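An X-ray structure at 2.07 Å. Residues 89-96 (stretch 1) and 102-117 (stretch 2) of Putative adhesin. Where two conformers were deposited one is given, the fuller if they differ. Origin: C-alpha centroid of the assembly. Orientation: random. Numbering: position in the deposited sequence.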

# COMPACT_ATOMS: atom_id res chain seq x y z
N THR A 89 27.30 10.55 9.27
CA THR A 89 27.07 9.51 8.28
C THR A 89 25.70 8.85 8.45
O THR A 89 25.16 8.84 9.56
N LEU A 90 25.18 8.26 7.36
CA LEU A 90 23.93 7.50 7.39
C LEU A 90 23.98 6.37 6.37
O LEU A 90 24.21 6.62 5.18
N ASN A 91 23.76 5.12 6.86
CA ASN A 91 23.75 3.91 6.04
C ASN A 91 22.40 3.21 6.01
O ASN A 91 22.20 2.32 5.19
N GLY A 92 21.50 3.56 6.93
CA GLY A 92 20.21 2.89 6.98
C GLY A 92 19.10 3.66 7.62
O GLY A 92 19.31 4.39 8.60
N ILE A 93 17.89 3.51 7.05
CA ILE A 93 16.65 4.04 7.60
C ILE A 93 15.65 2.91 7.60
O ILE A 93 15.33 2.36 6.54
N SER A 94 15.16 2.57 8.78
CA SER A 94 14.07 1.61 8.96
C SER A 94 12.90 2.38 9.56
O SER A 94 13.00 2.87 10.69
N PHE A 95 11.84 2.60 8.77
CA PHE A 95 10.72 3.40 9.25
C PHE A 95 9.48 2.54 9.41
O PHE A 95 9.05 1.89 8.46
N LYS A 96 8.91 2.56 10.63
CA LYS A 96 7.74 1.75 10.98
C LYS A 96 6.68 2.58 11.71
O LYS A 96 5.95 2.03 12.51
N HIS A 102 12.36 12.76 5.41
CA HIS A 102 13.03 13.63 4.45
C HIS A 102 14.52 13.68 4.66
O HIS A 102 15.00 13.65 5.80
N ILE A 103 15.25 13.82 3.54
CA ILE A 103 16.67 14.16 3.42
C ILE A 103 16.64 15.27 2.37
O ILE A 103 16.73 14.99 1.16
N GLU A 104 16.33 16.49 2.81
CA GLU A 104 16.13 17.60 1.87
C GLU A 104 17.41 18.11 1.23
O GLU A 104 17.35 18.59 0.10
N ASN A 105 18.53 18.10 1.95
CA ASN A 105 19.74 18.75 1.47
C ASN A 105 20.93 17.82 1.25
O ASN A 105 22.06 18.26 1.31
N GLY A 106 20.69 16.58 0.90
CA GLY A 106 21.78 15.69 0.54
C GLY A 106 22.30 14.69 1.54
O GLY A 106 22.20 14.87 2.75
N LEU A 107 22.87 13.63 0.99
CA LEU A 107 23.53 12.56 1.73
C LEU A 107 24.58 11.93 0.84
O LEU A 107 24.26 11.50 -0.27
N THR A 108 25.83 11.89 1.33
CA THR A 108 26.94 11.21 0.67
C THR A 108 27.29 10.03 1.56
O THR A 108 27.65 10.21 2.73
N THR A 109 27.14 8.82 1.02
CA THR A 109 27.39 7.60 1.78
C THR A 109 27.90 6.51 0.84
O THR A 109 27.78 6.66 -0.37
N ASP A 110 28.43 5.41 1.37
CA ASP A 110 28.83 4.30 0.53
C ASP A 110 27.58 3.45 0.21
O ASP A 110 27.21 3.33 -0.95
N ASN A 111 26.90 2.92 1.24
CA ASN A 111 25.71 2.08 1.09
C ASN A 111 24.57 2.67 1.86
O ASN A 111 24.74 3.05 3.01
N LEU A 112 23.39 2.74 1.23
CA LEU A 112 22.20 3.22 1.90
C LEU A 112 21.13 2.15 1.80
O LEU A 112 20.83 1.69 0.70
N ASP A 113 20.56 1.77 2.94
CA ASP A 113 19.48 0.80 2.99
C ASP A 113 18.20 1.50 3.53
O ASP A 113 18.20 2.01 4.65
N ILE A 114 17.15 1.55 2.69
CA ILE A 114 15.87 2.15 3.06
C ILE A 114 14.83 1.05 3.17
O ILE A 114 14.59 0.32 2.19
N GLU A 115 14.24 0.92 4.38
CA GLU A 115 13.19 -0.07 4.68
C GLU A 115 11.98 0.74 5.17
O GLU A 115 11.99 1.24 6.30
N SER A 116 10.97 0.94 4.31
CA SER A 116 9.77 1.68 4.72
C SER A 116 8.63 0.71 4.95
O SER A 116 8.24 -0.03 4.04
N LYS A 117 8.16 0.66 6.20
CA LYS A 117 7.12 -0.27 6.64
C LYS A 117 6.02 0.48 7.39
O LYS A 117 5.34 -0.11 8.23

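Which side chains of the first half of stretch 2 reach stretch 1? His102, Glu104 and Asn105 stay clear of it, while Ile103 and Leu107 point toward it. Ile103 (chi1 m, chi2 t) brings its CD1 to 4.1 Å from CD2 of Leu90 and to 4.0 Å from CD1 of Ile93, so a single methyl meets both residues. Leu107 (t, p) adds a second apolar contact, its CD1 lying 3.9 Å from CB of Leu90, which has the same t, p rotamer. Gly106, just before Leu107, makes no contact; its backbone angles call for glycine, since a CB would be jammed against the preceding carbonyl oxygen.

How are the polar groups satisfied where the chain turns through 108-111? Thr108 points its side chain away, but a water accepts from Leu90 N at 3.0 Å and donates to Thr108 O at 2.9 Å, bridging the two backbones. Thr109, rotamer t, points toward stretch 1, and its OG1 donates to Leu90 O at 2.8 Å. Asn91 of stretch 1 adds polar contacts of its own: its CA-to-CB bond points away overall, yet chi1 m brings the amide back, and ND2 donates to Asn111 O at 2.9 Å in an almost straight bond. The hydrogen bond from Asn91 ND2 to Asp110 OD1, also 2.9 Å, is weak because its angle is poor. Asp110 OD1 further accepts from the backbone N of Asn111 at 2.8 Å, a bond within stretch 2.

What happens to the side chains once the strands run parallel? Leu112 (t, p) starts sideways, but its end comes nearer, and CD1 lies 4.1 Å from Leu90 O. From here the backbone ladder holds the register, as in Asp113 N to Asn91 O at 2.8 Å and Ile93 N to Asp113 O at 2.8 Å, and successive residues alternate between faces. Ile114 (chi1 m) shares the buried face with Ile93 (m, t), Phe95 (chi1 t) and Ser116 (p); the end of the Phe95 side chain leads away from stretch 2.

What occupies the face with Asp113 and Glu115? Here Asp113 (chi1 t) lies beside Gly92, which offers no side chain, and Asp113 OD1 comes within 2.7 Å of Glu115 OE2. Glu115 (m, m) keeps its CB 4.3 Å from OG of Ser94, while its end leads away. Lys117 (chi1 m) packs with its aliphatic portion: its CD lies 3.7 Å from CG of Lys96 and 4.1 Å from OG of Ser94. Ser94 OG accepts a hydrogen bond from Lys96 NZ at 3.3 Å.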

# COMPACT_ATOMS: atom_id res chain seq x y z
CB THR A 89 28.18 8.40 8.34
OG1 THR A 89 28.07 7.67 9.56
CG2 THR A 89 29.60 8.94 8.11
CB LEU A 90 22.70 8.38 7.16
CG LEU A 90 21.34 7.71 7.50
CD1 LEU A 90 21.16 7.54 9.01
CD2 LEU A 90 20.20 8.50 6.92
CB ASN A 91 24.80 2.92 6.56
CG ASN A 91 26.20 3.44 6.37
OD1 ASN A 91 26.91 3.65 7.34
ND2 ASN A 91 26.59 3.74 5.14
CB ILE A 93 16.06 5.31 6.89
CG1 ILE A 93 17.08 6.47 6.83
CG2 ILE A 93 14.76 5.78 7.63
CD1 ILE A 93 16.69 7.60 5.87
CB SER A 94 14.50 0.45 9.85
OG SER A 94 13.39 -0.43 9.95
CB PHE A 95 10.45 4.61 8.33
CG PHE A 95 9.36 5.52 8.86
CD1 PHE A 95 9.63 6.45 9.86
CD2 PHE A 95 8.07 5.46 8.35
CE1 PHE A 95 8.63 7.30 10.33
CE2 PHE A 95 7.06 6.29 8.85
CZ PHE A 95 7.35 7.20 9.84
CB LYS A 96 8.16 0.55 11.87
CG LYS A 96 9.28 -0.33 11.31
CD LYS A 96 9.70 -1.40 12.30
CE LYS A 96 11.02 -1.08 12.97
NZ LYS A 96 12.11 -2.00 12.51
CB HIS A 102 12.51 15.09 4.57
CG HIS A 102 11.05 15.29 4.29
ND1 HIS A 102 10.61 15.72 3.05
CD2 HIS A 102 9.99 15.18 5.12
CE1 HIS A 102 9.29 15.81 3.15
NE2 HIS A 102 8.88 15.51 4.39
CB ILE A 103 17.64 13.00 3.09
CG1 ILE A 103 17.48 11.79 4.06
CG2 ILE A 103 19.09 13.53 3.03
CD1 ILE A 103 18.55 10.55 3.83
CB GLU A 104 15.47 18.79 2.59
CG GLU A 104 14.11 18.52 3.21
CD GLU A 104 13.43 19.75 3.79
OE1 GLU A 104 14.02 20.41 4.67
OE2 GLU A 104 12.28 20.02 3.37
CB ASN A 105 20.10 19.90 2.42
CG ASN A 105 19.07 20.99 2.33
OD1 ASN A 105 18.84 21.59 1.27
ND2 ASN A 105 18.36 21.20 3.42
CB LEU A 107 22.55 11.50 2.26
CG LEU A 107 23.20 10.24 2.91
CD1 LEU A 107 23.99 10.59 4.20
CD2 LEU A 107 22.15 9.16 3.19
CB THR A 108 28.13 12.14 0.41
OG1 THR A 108 27.69 13.23 -0.39
CG2 THR A 108 29.28 11.43 -0.28
CB THR A 109 26.08 7.17 2.51
OG1 THR A 109 26.36 6.11 3.43
CG2 THR A 109 24.93 6.76 1.54
CB ASP A 110 29.95 3.45 1.18
CG ASP A 110 29.86 3.27 2.70
OD1 ASP A 110 28.73 3.35 3.26
OD2 ASP A 110 30.92 3.05 3.34
CB ASN A 111 25.96 0.65 1.62
CG ASN A 111 27.23 0.03 1.10
OD1 ASN A 111 27.40 -0.21 -0.10
ND2 ASN A 111 28.19 -0.19 1.99
CB LEU A 112 21.72 4.56 1.35
CG LEU A 112 20.45 5.15 1.99
CD1 LEU A 112 20.66 5.49 3.51
CD2 LEU A 112 19.96 6.36 1.23
CB ASP A 113 19.90 -0.41 3.87
CG ASP A 113 18.95 -1.59 3.87
OD1 ASP A 113 18.05 -1.63 3.00
OD2 ASP A 113 19.14 -2.49 4.71
CB ILE A 114 15.41 3.29 2.12
CG1 ILE A 114 16.50 4.36 1.94
CG2 ILE A 114 14.08 3.92 2.61
CD1 ILE A 114 16.49 4.98 0.63
CB GLU A 115 13.64 -1.15 5.70
CG GLU A 115 14.94 -1.87 5.37
CD GLU A 115 14.90 -2.98 4.33
OE1 GLU A 115 14.08 -3.91 4.47
OE2 GLU A 115 15.75 -2.96 3.41
CB SER A 116 9.41 2.77 3.72
OG SER A 116 9.29 2.28 2.40
CB LYS A 117 7.76 -1.33 7.58
CG LYS A 117 9.06 -1.97 7.08
CD LYS A 117 10.11 -2.21 8.18
CE LYS A 117 9.87 -3.47 8.99
NZ LYS A 117 10.28 -4.70 8.26
O HOH W 1 27.22 8.67 5.18